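Nuclear transport factor 2 family protein (Rhodopseudomonas palustris, PDB 3DM8) is of unknown function but has an NTF2-like, SnoaL-type fold and may act as an isomerase on a small molecule. Local coordinates at residues Q51-A54 against A55-V59; A12-R15 against A16-R20; L6-F9 against S10-L13; Y38-I41 against D42-F46; D124-D127 against L128-A132. All blocks are in the same frame, centred on the assembly; numbering follows the deposited sequence. Where two conformers were deposited one is given.

Interaction 1: Q51-A54 against A55-V59. With CE9 (dodecyl nona ethylene glycol ether), chain B.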
loop_
_atom_site.group_PDB
_atom_site.type_symbol
_atom_site.label_atom_id
_atom_site.label_comp_id
_atom_site.label_asym_id
_atom_site.label_seq_id
_atom_site.Cartn_x
_atom_site.Cartn_y
_atom_site.Cartn_z
ATOM N N GLN A 51 0.517 2.434 19.725
ATOM C CA GLN A 51 -0.157 1.383 20.474
ATOM C C GLN A 51 -1.221 2.015 21.354
ATOM O O GLN A 51 -0.934 2.908 22.162
ATOM C CB GLN A 51 0.804 0.622 21.387
ATOM C CG GLN A 51 2.059 0.171 20.761
ATOM C CD GLN A 51 1.848 -0.585 19.483
ATOM O OE1 GLN A 51 0.982 -1.485 19.375
ATOM N NE2 GLN A 51 2.662 -0.228 18.480
ATOM N N GLY A 52 -2.411 1.407 21.308
ATOM C CA GLY A 52 -3.522 1.780 22.175
ATOM C C GLY A 52 -4.462 2.792 21.593
ATOM O O GLY A 52 -4.078 3.670 20.818
ATOM N N LYS A 53 -5.720 2.703 22.027
ATOM C CA LYS A 53 -6.741 3.590 21.581
ATOM C C LYS A 53 -6.463 5.046 21.792
ATOM O O LYS A 53 -6.731 5.892 20.896
ATOM C CB LYS A 53 -8.118 3.193 22.193
ATOM C CG LYS A 53 -9.230 4.234 21.947
ATOM C CD LYS A 53 -10.598 3.660 22.233
ATOM C CE LYS A 53 -11.073 3.922 23.552
ATOM N NZ LYS A 53 -12.607 3.802 23.691
ATOM N N ALA A 54 -5.972 5.420 22.968
ATOM C CA ALA A 54 -5.738 6.880 23.237
ATOM C C ALA A 54 -4.782 7.492 22.228
ATOM O O ALA A 54 -5.020 8.568 21.678
ATOM C CB ALA A 54 -5.208 7.114 24.658
ATOM N N ALA A 55 -3.683 6.803 21.947
ATOM C CA ALA A 55 -2.690 7.323 20.985
ATOM C C ALA A 55 -3.243 7.353 19.569
ATOM O O ALA A 55 -2.946 8.261 18.790
ATOM C CB ALA A 55 -1.391 6.483 21.027
ATOM N N VAL A 56 -4.066 6.366 19.198
ATOM C CA VAL A 56 -4.667 6.360 17.859
ATOM C C VAL A 56 -5.716 7.465 17.723
ATOM O O VAL A 56 -5.785 8.114 16.691
ATOM C CB VAL A 56 -5.226 4.965 17.474
ATOM C CG1 VAL A 56 -6.210 5.052 16.243
ATOM C CG2 VAL A 56 -4.042 3.906 17.309
ATOM N N LEU A 57 -6.487 7.731 18.769
ATOM C CA LEU A 57 -7.445 8.835 18.729
ATOM C C LEU A 57 -6.701 10.174 18.588
ATOM O O LEU A 57 -7.138 11.078 17.903
ATOM C CB LEU A 57 -8.380 8.842 19.927
ATOM C CG LEU A 57 -9.419 7.724 19.953
ATOM C CD1 LEU A 57 -10.228 7.661 21.235
ATOM C CD2 LEU A 57 -10.354 7.843 18.726
ATOM N N GLU A 58 -5.530 10.281 19.187
ATOM C CA GLU A 58 -4.730 11.491 19.035
ATOM C C GLU A 58 -4.258 11.663 17.584
ATOM O O GLU A 58 -4.345 12.759 17.029
ATOM C CB GLU A 58 -3.581 11.522 20.036
ATOM C CG GLU A 58 -2.620 12.660 19.864
ATOM C CD GLU A 58 -3.222 14.068 20.045
ATOM O OE1 GLU A 58 -4.351 14.215 20.606
ATOM O OE2 GLU A 58 -2.474 15.022 19.661
ATOM N N VAL A 59 -3.758 10.589 16.963
ATOM C CA VAL A 59 -3.458 10.626 15.517
ATOM C C VAL A 59 -4.657 11.154 14.725
ATOM O O VAL A 59 -4.534 11.994 13.857
ATOM C CB VAL A 59 -2.999 9.252 14.998
ATOM C CG1 VAL A 59 -3.066 9.107 13.449
ATOM C CG2 VAL A 59 -1.609 8.923 15.544
HETATM C C29 CE9 B . 8.205 -3.124 20.601
HETATM C C30 CE9 B . 7.260 -2.324 19.705
HETATM O O31 CE9 B . 6.046 -3.054 19.543
HETATM C C32 CE9 B . 5.088 -2.389 18.728
HETATM C C33 CE9 B . 3.881 -3.295 18.576
HETATM O O34 CE9 B . 3.296 -3.485 19.856
HETATM C C35 CE9 B . 3.033 -4.856 20.106
HETATM C C36 CE9 B . 1.858 -4.976 21.052
HETATM O O37 CE9 B . 2.372 -5.176 22.363
HETATM C C38 CE9 B . 3.045 -6.420 22.491
HETATM C C39 CE9 B . 4.401 -6.195 23.140
HETATM O OXT CE9 B . 4.512 -7.110 24.234
#

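Interaction 2: A12-R15 against A16-R20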
loop_
_atom_site.group_PDB
_atom_site.type_symbol
_atom_site.label_atom_id
_atom_site.label_comp_id
_atom_site.label_asym_id
_atom_site.label_seq_id
_atom_site.Cartn_x
_atom_site.Cartn_y
_atom_site.Cartn_z
ATOM N N ALA A 12 -17.232 5.701 10.851
ATOM C CA ALA A 12 -16.837 6.271 12.134
ATOM C C ALA A 12 -15.680 7.240 11.938
ATOM O O ALA A 12 -15.646 8.312 12.517
ATOM C CB ALA A 12 -16.401 5.164 13.082
ATOM N N LEU A 13 -14.742 6.852 11.096
ATOM C CA LEU A 13 -13.584 7.698 10.817
ATOM C C LEU A 13 -14.001 8.971 10.052
ATOM O O LEU A 13 -13.498 10.109 10.269
ATOM C CB LEU A 13 -12.568 6.885 10.015
ATOM C CG LEU A 13 -11.250 7.636 9.796
ATOM C CD1 LEU A 13 -10.542 7.986 11.139
ATOM C CD2 LEU A 13 -10.393 6.772 8.832
ATOM N N HIS A 14 -14.944 8.808 9.129
ATOM C CA HIS A 14 -15.505 9.955 8.394
ATOM C C HIS A 14 -16.100 10.992 9.327
ATOM O O HIS A 14 -15.847 12.216 9.221
ATOM C CB HIS A 14 -16.608 9.464 7.441
ATOM C CG HIS A 14 -17.210 10.539 6.600
ATOM N ND1 HIS A 14 -16.917 10.677 5.251
ATOM C CD2 HIS A 14 -18.125 11.493 6.888
ATOM C CE1 HIS A 14 -17.623 11.681 4.756
ATOM N NE2 HIS A 14 -18.334 12.213 5.736
ATOM N N ARG A 15 -16.905 10.502 10.252
ATOM C CA ARG A 15 -17.533 11.381 11.253
ATOM C C ARG A 15 -16.463 12.148 12.034
ATOM O O ARG A 15 -16.607 13.334 12.316
ATOM C CB ARG A 15 -18.416 10.587 12.232
ATOM C CG ARG A 15 -19.579 9.915 11.560
ATOM C CD ARG A 15 -20.634 9.618 12.576
ATOM N NE ARG A 15 -21.742 8.840 12.037
ATOM C CZ ARG A 15 -22.847 9.372 11.521
ATOM N NH1 ARG A 15 -22.986 10.693 11.435
ATOM N NH2 ARG A 15 -23.806 8.578 11.066
ATOM N N ALA A 16 -15.369 11.455 12.360
ATOM C CA ALA A 16 -14.360 12.030 13.228
ATOM C C ALA A 16 -13.599 13.066 12.416
ATOM O O ALA A 16 -13.418 14.211 12.856
ATOM C CB ALA A 16 -13.423 10.989 13.822
ATOM N N LEU A 17 -13.201 12.701 11.208
ATOM C CA LEU A 17 -12.316 13.583 10.443
ATOM C C LEU A 17 -13.056 14.778 9.900
ATOM O O LEU A 17 -12.512 15.894 9.819
ATOM C CB LEU A 17 -11.643 12.841 9.289
ATOM C CG LEU A 17 -10.727 11.698 9.703
ATOM C CD1 LEU A 17 -9.948 11.208 8.457
ATOM C CD2 LEU A 17 -9.792 11.999 10.872
ATOM N N ASN A 18 -14.307 14.562 9.506
ATOM C CA ASN A 18 -15.020 15.625 8.810
ATOM C C ASN A 18 -15.870 16.442 9.738
ATOM O O ASN A 18 -15.926 17.688 9.647
ATOM C CB ASN A 18 -15.790 15.112 7.598
ATOM C CG ASN A 18 -14.955 15.241 6.322
ATOM O OD1 ASN A 18 -13.723 15.153 6.384
ATOM N ND2 ASN A 18 -15.604 15.494 5.190
ATOM N N ASP A 19 -16.496 15.768 10.689
ATOM C CA ASP A 19 -17.471 16.469 11.570
ATOM C C ASP A 19 -16.971 16.676 12.988
ATOM O O ASP A 19 -17.673 17.238 13.833
ATOM C CB ASP A 19 -18.813 15.723 11.614
ATOM C CG ASP A 19 -19.495 15.679 10.276
ATOM O OD1 ASP A 19 -19.725 14.580 9.737
ATOM O OD2 ASP A 19 -19.781 16.751 9.727
ATOM N N ARG A 20 -15.759 16.212 13.236
ATOM C CA ARG A 20 -15.153 16.224 14.573
ATOM C C ARG A 20 -16.025 15.572 15.634
ATOM O O ARG A 20 -16.063 16.011 16.781
ATOM C CB ARG A 20 -14.794 17.632 15.026
ATOM C CG ARG A 20 -14.257 18.457 13.950
ATOM C CD ARG A 20 -13.002 17.868 13.347
ATOM N NE ARG A 20 -11.942 17.564 14.307
ATOM C CZ ARG A 20 -10.918 18.378 14.595
ATOM N NH1 ARG A 20 -9.975 17.982 15.436
ATOM N NH2 ARG A 20 -10.841 19.576 14.055
HETATM O O HOH W 1 -18.852 15.035 4.279
#

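Interaction 3: L6-F9 against S10-L13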
loop_
_atom_site.group_PDB
_atom_site.type_symbol
_atom_site.label_atom_id
_atom_site.label_comp_id
_atom_site.label_asym_id
_atom_site.label_seq_id
_atom_site.Cartn_x
_atom_site.Cartn_y
_atom_site.Cartn_z
ATOM N N LEU A 6 -15.286 -3.202 8.489
ATOM C CA LEU A 6 -14.481 -2.207 7.728
ATOM C C LEU A 6 -15.351 -0.969 7.389
ATOM O O LEU A 6 -14.931 0.195 7.498
ATOM C CB LEU A 6 -13.939 -2.825 6.453
ATOM C CG LEU A 6 -13.189 -1.864 5.527
ATOM C CD1 LEU A 6 -11.922 -1.346 6.233
ATOM C CD2 LEU A 6 -12.906 -2.462 4.104
ATOM N N TRP A 7 -16.571 -1.261 6.977
ATOM C CA TRP A 7 -17.532 -0.202 6.599
ATOM C C TRP A 7 -17.926 0.650 7.821
ATOM O O TRP A 7 -18.104 1.891 7.737
ATOM C CB TRP A 7 -18.754 -0.770 5.852
ATOM C CG TRP A 7 -18.355 -1.706 4.708
ATOM C CD1 TRP A 7 -18.803 -2.962 4.492
ATOM C CD2 TRP A 7 -17.407 -1.437 3.676
ATOM N NE1 TRP A 7 -18.209 -3.496 3.362
ATOM C CE2 TRP A 7 -17.328 -2.584 2.863
ATOM C CE3 TRP A 7 -16.603 -0.343 3.373
ATOM C CZ2 TRP A 7 -16.493 -2.658 1.752
ATOM C CZ3 TRP A 7 -15.779 -0.411 2.251
ATOM C CH2 TRP A 7 -15.738 -1.548 1.456
ATOM N N ARG A 8 -18.077 -0.024 8.947
ATOM C CA ARG A 8 -18.420 0.657 10.213
ATOM C C ARG A 8 -17.288 1.577 10.649
ATOM O O ARG A 8 -17.500 2.719 11.101
ATOM C CB ARG A 8 -18.779 -0.334 11.309
ATOM C CG ARG A 8 -19.983 -1.171 11.016
ATOM C CD ARG A 8 -20.309 -2.074 12.178
ATOM N NE ARG A 8 -19.139 -2.824 12.614
ATOM C CZ ARG A 8 -18.586 -2.725 13.823
ATOM N NH1 ARG A 8 -19.109 -1.923 14.736
ATOM N NH2 ARG A 8 -17.529 -3.453 14.120
ATOM N N PHE A 9 -16.071 1.075 10.483
ATOM C CA PHE A 9 -14.878 1.853 10.811
ATOM C C PHE A 9 -14.757 3.039 9.878
ATOM O O PHE A 9 -14.458 4.147 10.290
ATOM C CB PHE A 9 -13.618 0.977 10.725
ATOM C CG PHE A 9 -12.351 1.739 10.753
ATOM C CD1 PHE A 9 -11.955 2.422 11.873
ATOM C CD2 PHE A 9 -11.505 1.702 9.678
ATOM C CE1 PHE A 9 -10.775 3.141 11.895
ATOM C CE2 PHE A 9 -10.297 2.401 9.716
ATOM C CZ PHE A 9 -9.957 3.135 10.818
ATOM N N SER A 10 -15.035 2.811 8.603
ATOM C CA SER A 10 -14.873 3.841 7.601
ATOM C C SER A 10 -15.863 4.972 7.907
ATOM O O SER A 10 -15.524 6.160 7.795
ATOM C CB SER A 10 -15.058 3.284 6.185
ATOM O OG SER A 10 -14.779 4.314 5.226
ATOM N N ARG A 11 -17.082 4.595 8.284
ATOM C CA ARG A 11 -18.089 5.628 8.593
ATOM C C ARG A 11 -17.705 6.437 9.847
ATOM O O ARG A 11 -17.796 7.672 9.882
ATOM C CB ARG A 11 -19.450 5.005 8.732
ATOM C CG ARG A 11 -20.499 5.949 9.008
ATOM C CD ARG A 11 -21.860 5.305 8.787
ATOM N NE ARG A 11 -22.008 4.076 9.562
ATOM C CZ ARG A 11 -21.949 2.863 9.036
ATOM N NH1 ARG A 11 -21.770 2.719 7.760
ATOM N NH2 ARG A 11 -22.108 1.801 9.800
ATOM N N ALA A 12 -17.232 5.701 10.851
ATOM C CA ALA A 12 -16.837 6.271 12.134
ATOM C C ALA A 12 -15.680 7.240 11.938
ATOM O O ALA A 12 -15.646 8.312 12.517
ATOM C CB ALA A 12 -16.401 5.164 13.082
ATOM N N LEU A 13 -14.742 6.852 11.096
ATOM C CA LEU A 13 -13.584 7.698 10.817
ATOM C C LEU A 13 -14.001 8.971 10.052
ATOM O O LEU A 13 -13.498 10.109 10.269
ATOM C CB LEU A 13 -12.568 6.885 10.015
ATOM C CG LEU A 13 -11.250 7.636 9.796
ATOM C CD1 LEU A 13 -10.542 7.986 11.139
ATOM C CD2 LEU A 13 -10.393 6.772 8.832
#

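Interaction 4: Y38-I41 against D42-F46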
loop_
_atom_site.group_PDB
_atom_site.type_symbol
_atom_site.label_atom_id
_atom_site.label_comp_id
_atom_site.label_asym_id
_atom_site.label_seq_id
_atom_site.Cartn_x
_atom_site.Cartn_y
_atom_site.Cartn_z
ATOM N N TYR A 38 2.745 4.293 7.546
ATOM C CA TYR A 38 4.142 4.478 7.157
ATOM C C TYR A 38 4.285 5.754 6.350
ATOM O O TYR A 38 3.888 5.843 5.203
ATOM C CB TYR A 38 4.680 3.267 6.376
ATOM C CG TYR A 38 4.661 2.023 7.236
ATOM C CD1 TYR A 38 3.687 1.055 7.055
ATOM C CD2 TYR A 38 5.566 1.849 8.274
ATOM C CE1 TYR A 38 3.621 -0.047 7.828
ATOM C CE2 TYR A 38 5.501 0.705 9.076
ATOM C CZ TYR A 38 4.502 -0.231 8.836
ATOM O OH TYR A 38 4.364 -1.391 9.571
ATOM N N GLY A 39 4.937 6.737 6.955
ATOM C CA GLY A 39 5.220 7.967 6.236
ATOM C C GLY A 39 6.095 8.898 7.048
ATOM O O GLY A 39 6.461 8.581 8.173
ATOM N N PRO A 40 6.450 10.037 6.473
ATOM C CA PRO A 40 7.532 10.844 7.025
ATOM C C PRO A 40 7.068 11.710 8.160
ATOM O O PRO A 40 6.390 12.715 7.950
ATOM C CB PRO A 40 7.970 11.721 5.852
ATOM C CG PRO A 40 6.907 11.737 4.915
ATOM C CD PRO A 40 6.029 10.498 5.147
ATOM N N ILE A 41 7.488 11.337 9.361
ATOM C CA ILE A 41 6.948 11.957 10.574
ATOM C C ILE A 41 7.456 13.370 10.726
ATOM O O ILE A 41 6.888 14.133 11.491
ATOM C CB ILE A 41 7.197 11.162 11.870
ATOM C CG1 ILE A 41 8.663 11.041 12.216
ATOM C CG2 ILE A 41 6.505 9.791 11.833
ATOM C CD1 ILE A 41 8.863 10.462 13.548
ATOM N N ASP A 42 8.523 13.719 10.001
ATOM C CA ASP A 42 9.078 15.083 10.089
ATOM C C ASP A 42 8.120 16.080 9.483
ATOM O O ASP A 42 8.028 17.232 9.926
ATOM C CB ASP A 42 10.433 15.214 9.388
ATOM C CG ASP A 42 11.520 14.457 10.084
ATOM O OD1 ASP A 42 11.295 13.985 11.222
ATOM O OD2 ASP A 42 12.594 14.331 9.475
ATOM N N MET A 43 7.426 15.644 8.460
ATOM C CA MET A 43 6.410 16.461 7.832
ATOM C C MET A 43 5.041 16.260 8.454
ATOM O O MET A 43 4.295 17.217 8.657
ATOM C CB MET A 43 6.276 16.165 6.362
ATOM C CG MET A 43 5.475 17.254 5.735
ATOM S SD MET A 43 5.682 17.317 3.992
ATOM C CE MET A 43 4.249 18.276 3.485
ATOM N N PHE A 44 4.719 14.995 8.722
ATOM C CA PHE A 44 3.396 14.607 9.262
ATOM C C PHE A 44 3.538 13.882 10.603
ATOM O O PHE A 44 3.685 12.661 10.643
ATOM C CB PHE A 44 2.647 13.729 8.272
ATOM C CG PHE A 44 2.595 14.280 6.883
ATOM C CD1 PHE A 44 3.418 13.768 5.892
ATOM C CD2 PHE A 44 1.722 15.278 6.561
ATOM C CE1 PHE A 44 3.356 14.277 4.591
ATOM C CE2 PHE A 44 1.677 15.805 5.268
ATOM C CZ PHE A 44 2.474 15.303 4.298
ATOM N N PRO A 45 3.491 14.630 11.726
ATOM C CA PRO A 45 3.878 14.022 12.986
ATOM C C PRO A 45 2.912 12.935 13.446
ATOM O O PRO A 45 3.236 12.121 14.324
ATOM C CB PRO A 45 3.836 15.187 13.982
ATOM C CG PRO A 45 3.756 16.396 13.196
ATOM C CD PRO A 45 3.352 16.090 11.816
ATOM N N PHE A 46 1.758 12.940 12.806
ATOM C CA PHE A 46 0.716 11.973 13.100
ATOM C C PHE A 46 0.926 10.606 12.435
ATOM O O PHE A 46 0.212 9.633 12.736
ATOM C CB PHE A 46 -0.659 12.550 12.812
ATOM C CG PHE A 46 -0.799 13.159 11.468
ATOM C CD1 PHE A 46 -0.839 14.539 11.322
ATOM C CD2 PHE A 46 -0.889 12.383 10.353
ATOM C CE1 PHE A 46 -0.955 15.112 10.079
ATOM C CE2 PHE A 46 -1.059 12.964 9.101
ATOM C CZ PHE A 46 -1.080 14.340 8.986
#

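Interaction 5: D124-D127 against L128-A132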
loop_
_atom_site.group_PDB
_atom_site.type_symbol
_atom_site.label_atom_id
_atom_site.label_comp_id
_atom_site.label_asym_id
_atom_site.label_seq_id
_atom_site.Cartn_x
_atom_site.Cartn_y
_atom_site.Cartn_z
ATOM N N ASP A 124 1.380 6.527 -0.990
ATOM C CA ASP A 124 2.336 7.128 -1.972
ATOM C C ASP A 124 2.802 8.445 -1.365
ATOM O O ASP A 124 2.277 9.538 -1.604
ATOM C CB ASP A 124 1.719 7.219 -3.394
ATOM C CG ASP A 124 2.740 7.700 -4.453
ATOM O OD1 ASP A 124 3.850 8.155 -4.070
ATOM O OD2 ASP A 124 2.399 7.751 -5.657
ATOM N N THR A 125 3.815 8.275 -0.532
ATOM C CA THR A 125 4.328 9.308 0.343
ATOM C C THR A 125 5.127 10.362 -0.431
ATOM O O THR A 125 5.105 11.512 -0.069
ATOM C CB THR A 125 5.167 8.734 1.492
ATOM O OG1 THR A 125 6.054 7.746 0.951
ATOM C CG2 THR A 125 4.220 8.135 2.592
ATOM N N PHE A 126 5.799 9.974 -1.506
ATOM C CA PHE A 126 6.524 10.964 -2.294
ATOM C C PHE A 126 5.534 11.893 -2.981
ATOM O O PHE A 126 5.672 13.142 -2.968
ATOM C CB PHE A 126 7.510 10.300 -3.284
ATOM C CG PHE A 126 8.365 11.292 -4.052
ATOM C CD1 PHE A 126 9.543 11.747 -3.513
ATOM C CD2 PHE A 126 7.981 11.749 -5.288
ATOM C CE1 PHE A 126 10.312 12.664 -4.188
ATOM C CE2 PHE A 126 8.741 12.656 -5.990
ATOM C CZ PHE A 126 9.910 13.111 -5.449
ATOM N N ASP A 127 4.518 11.311 -3.568
ATOM C CA ASP A 127 3.505 12.099 -4.272
ATOM C C ASP A 127 2.822 13.019 -3.280
ATOM O O ASP A 127 2.587 14.212 -3.560
ATOM C CB ASP A 127 2.483 11.211 -4.955
ATOM C CG ASP A 127 1.591 11.974 -5.868
ATOM O OD1 ASP A 127 0.379 11.810 -5.758
ATOM O OD2 ASP A 127 2.100 12.730 -6.704
ATOM N N LEU A 128 2.607 12.504 -2.071
ATOM C CA LEU A 128 1.932 13.303 -1.012
ATOM C C LEU A 128 2.800 14.505 -0.667
ATOM O O LEU A 128 2.332 15.653 -0.613
ATOM C CB LEU A 128 1.652 12.484 0.272
ATOM C CG LEU A 128 1.200 13.162 1.561
ATOM C CD1 LEU A 128 -0.039 14.069 1.401
ATOM C CD2 LEU A 128 0.970 12.143 2.745
ATOM N N VAL A 129 4.084 14.254 -0.446
ATOM C CA VAL A 129 5.015 15.322 0.006
ATOM C C VAL A 129 5.123 16.354 -1.102
ATOM O O VAL A 129 5.137 17.555 -0.849
ATOM C CB VAL A 129 6.448 14.808 0.426
ATOM C CG1 VAL A 129 7.461 15.977 0.438
ATOM C CG2 VAL A 129 6.422 14.090 1.784
ATOM N N GLU A 130 5.217 15.885 -2.341
ATOM C CA GLU A 130 5.332 16.807 -3.464
ATOM C C GLU A 130 4.144 17.728 -3.572
ATOM O O GLU A 130 4.271 18.963 -3.808
ATOM C CB GLU A 130 5.520 16.085 -4.784
ATOM C CG GLU A 130 6.917 15.517 -4.921
ATOM C CD GLU A 130 7.549 15.765 -6.283
ATOM O OE1 GLU A 130 6.835 15.674 -7.317
ATOM O OE2 GLU A 130 8.784 16.017 -6.316
ATOM N N GLN A 131 2.971 17.134 -3.416
ATOM C CA GLN A 131 1.725 17.913 -3.511
ATOM C C GLN A 131 1.614 18.915 -2.384
ATOM O O GLN A 131 1.176 20.066 -2.593
ATOM C CB GLN A 131 0.506 17.002 -3.478
ATOM C CG GLN A 131 0.249 16.212 -4.708
ATOM C CD GLN A 131 -0.987 15.355 -4.503
ATOM O OE1 GLN A 131 -2.125 15.846 -4.583
ATOM N NE2 GLN A 131 -0.776 14.080 -4.205
ATOM N N ALA A 132 2.049 18.507 -1.196
ATOM C CA ALA A 132 1.956 19.381 -0.006
ATOM C C ALA A 132 2.918 20.582 -0.111
ATOM O O ALA A 132 2.588 21.710 0.320
ATOM C CB ALA A 132 2.211 18.577 1.296
#

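Interaction 1: Q51-A54 against A55-V59
Ala54 and Ala55 lie in the first turn of helix 53-66 in this NTF2-like fold, just where the chain leaves edge strand 48-51 through Gly52, the N-cap. Ala55 CB lies 3.8 Å from Gln51 O and also touches Arg50. Ala54 contributes mainly through its carbonyl, which accepts Glu58 N at 3.1 Å from a donor tilted 24° out of the carbonyl plane. Gly52 O in turn receives Val56 N in its carbonyl plane; at the Gly52 backbone angles a beta carbon would be jammed against Gln51 O. The side chain of Gln51, bent at chi2 (-51°), leads off the other way to a bound polyether detergent, with NE2 3.3 Å from detergent atom C33. Were Gln51 an alanine, the amide would be gone and this stretch of the polyether would probably lose its contact with the side chain. Lys53 keeps CG opposite its own N (chi1 171°), which lays the chain alongside Leu57; its NZ reaches on to Ala26 O, and Leu57 packs on Leu25 and Ala26 of helix 23-28. Lys53 grips Leu57 twice, by O accepting Leu57 N at 2.8 Å and by CG resting 3.6 Å from Leu57 CD1.

Interaction 2: A12-R15 against A16-R20
Leu13 and Leu17 make an apolar contact one turn apart at the C-terminal end of helix 5-19, on the side of this alpha-helix that faces helix 53-66 in the NTF2-like fold. Leu13 CD1 meets Leu17 CG at 4.0 Å, the two side chains crossing at a slant. They start from different torsions: Leu13 swings CG away from its N (chi1 -174°), whereas Leu17 points CG away from its carbonyl carbon (chi1 -63°), which brings Leu17 CG to 3.2 Å from Leu13 O. That same oxygen accepts Leu17 N, so the leucine pair is fastened by backbone as well as by side chain. Beyond the pair, Leu13 packs on Cys60 and Leu25, and Leu17 on Ile63 and Ala64. On a second flank, CB of Asn18 lies over one face of the His14 imidazole, and Asp19 OD1 is at the ring edge, near its plane. A water links the two polar ends: it is 3.2 Å from His14 NE2 and accepts a weak bond from Asn18 ND2, whose stronger partner is Ile69 O. Arg15 turns outward, its NE paired with Glu24 rather than with Asp19. The helix ends as Arg20 takes a positive phi, its guanidinium bridging to Asp65. The last turn is already distorted: Asp19 N reaches Arg15 O at 2.9 Å from above the carbonyl plane, 45° out of it.

Interaction 3: L6-F9 against S10-L13
In the first turns of the amphipathic helix 5-19, Phe9 and Leu13 stand side by side, one turn apart, on the flank turned to the protein interior. Phe9 CZ lies 4.2 Å from Leu13 CD2, while Phe9 O accepts Leu13 N at 2.8 Å. With CG swung opposite the backbone N (chi1 167°), the Phe9 ring leans forward along the helix toward Leu13 and enters an apolar setting made by Leu25 and Ile28 of helix 23-28 and by Leu116 and Leu119 of the sheet. Leu13 itself reaches Tyr90. The outward flank is polar. Arg11 folds back at chi3 (55°), which carries its guanidinium over the preceding turn: Trp7 O and Arg8 CA lie over one face of the group, and NH2 comes within 3.9 Å of Arg8 CG. The two arginines touch through the aliphatic part of Arg8, their guanidinium planes 59° apart, and their charged ends lead to different places, Arg8 NH2 to Gly114 O and Ser5 OG, Arg11 NH1 to a long, weak ion pair with Glu3. Ser10 makes a third side: its CB is 3.4 Å from Leu6 O, which accepts Ser10 N, and its OG has a weak bond to Arg74. Next to it Leu6 CD2 rests over one face of the Trp7 indole, toward the rim, and both residues pack on strand 67-79. A mostly apolar flank carrying Phe9 and Leu13, with Arg11 on the exposed side, fits a helix laid against the curved mixed sheet of the NTF2-like fold.

Interaction 4: Y38-I41 against D42-F46
Pro40 and Phe44 hold their rings side by side and pointing the same way, Pro40 CG 4.2 Å from Phe44 CD1. The Phe44 ring also carries Met43 CG over its centre, 3.8 Å above the plane, and meets the Phe47 ring at about 50°. Further along, Phe44 CB sits over one face of Phe46, toward the rim. What sets Pro40 and Phe44 beside each other is the backbone. Pro40 O accepts two amides, Phe44 N at 2.9 Å in the carbonyl plane and Met43 N at 3.1 Å from well above it. This is an alpha-turn with a beta-turn inside it, a single tight loop in the connection between strands 33-38 and 48-51 of the NTF2-like sheet. Ile41, at the outer bend, has CG1 in the crowded position between N and carbonyl carbon (chi1 64°), and its CB and CG2 lie near Phe44 O. Two CA-H...O contacts brace the bend, Ile41 CA to Phe44 O (3.3 Å) and Pro45 CA to Ile41 O (3.4 Å). Outside the turn, Phe44 packs on Leu128, and Pro40 rests on Thr125 and Val129 of helix 125-133 and on Phe126 of the second subunit.

Interaction 5: D124-D127 against L128-A132
Glu130 lays its CG over one face of the Phe126 ring, one turn back, in a CH-pi contact: the carbon is 4.0 Å from the ring centroid and 28° off the normal. The carboxylate follows the same ring, its plane 30° from that of the phenyl group, with OE2 3.2 Å from Phe126 CZ. Phe126 swings CG away from its N (chi1 -176°) while Glu130 turns CG away from its carbonyl carbon, and the two side chains meet obliquely, one turn apart; Phe126 O accepts Glu130 N at 2.9 Å. With an alanine at Glu130, CG and the carboxylate are gone, and the Phe126 ring is likely to lose the contact on that face and be freer to turn. Next to this pair, Gln131 reaches back to Asp127: its N binds Asp127 O firmly, its NE2 adds a weak bond to the same oxygen (3.4 Å), and the amide is drawn on to Ser102 O in the sheet. Further out, the first turn of helix 125-133 is set by Asp124, the N-cap, whose OD1 accepts Asp127 N at 3.3 Å from above the carboxylate plane. Asp124 OD1 also bonds Thr125 OG1 of the second subunit, an exchange made in both directions across the dimer. Leu128 and Val129 meanwhile face Phe44 and Pro40. Of the first-turn amides, Asp127 N is met by Asp124 OD1 and Phe126 N by Thr125 OG1 of the second subunit, so the positive helix start is probably stabilised in part by the partner chain.

Along the chain the order is interaction 3, 2, 4, 1 and 5. Interactions 3 and 2 are successive turns of helix 5-19, share Ala12 and Leu13, and have centres 9 Å apart. Interaction 1 opens helix 53-66, on which interaction 2 also packs, although the nearest atoms of the two contacts are about 6 Å apart. The loop of interaction 4 touches interaction 1 through Val59 and Phe46, and it leans on helix 125-133, its centre 11 Å from that of interaction 5. The centres of interactions 3 and 5 are about 25 Å apart, across the chain's centre. Helices 5-19 and 53-66 thus pack together, while helix 125-133 and the 38-46 loop both meet the second subunit.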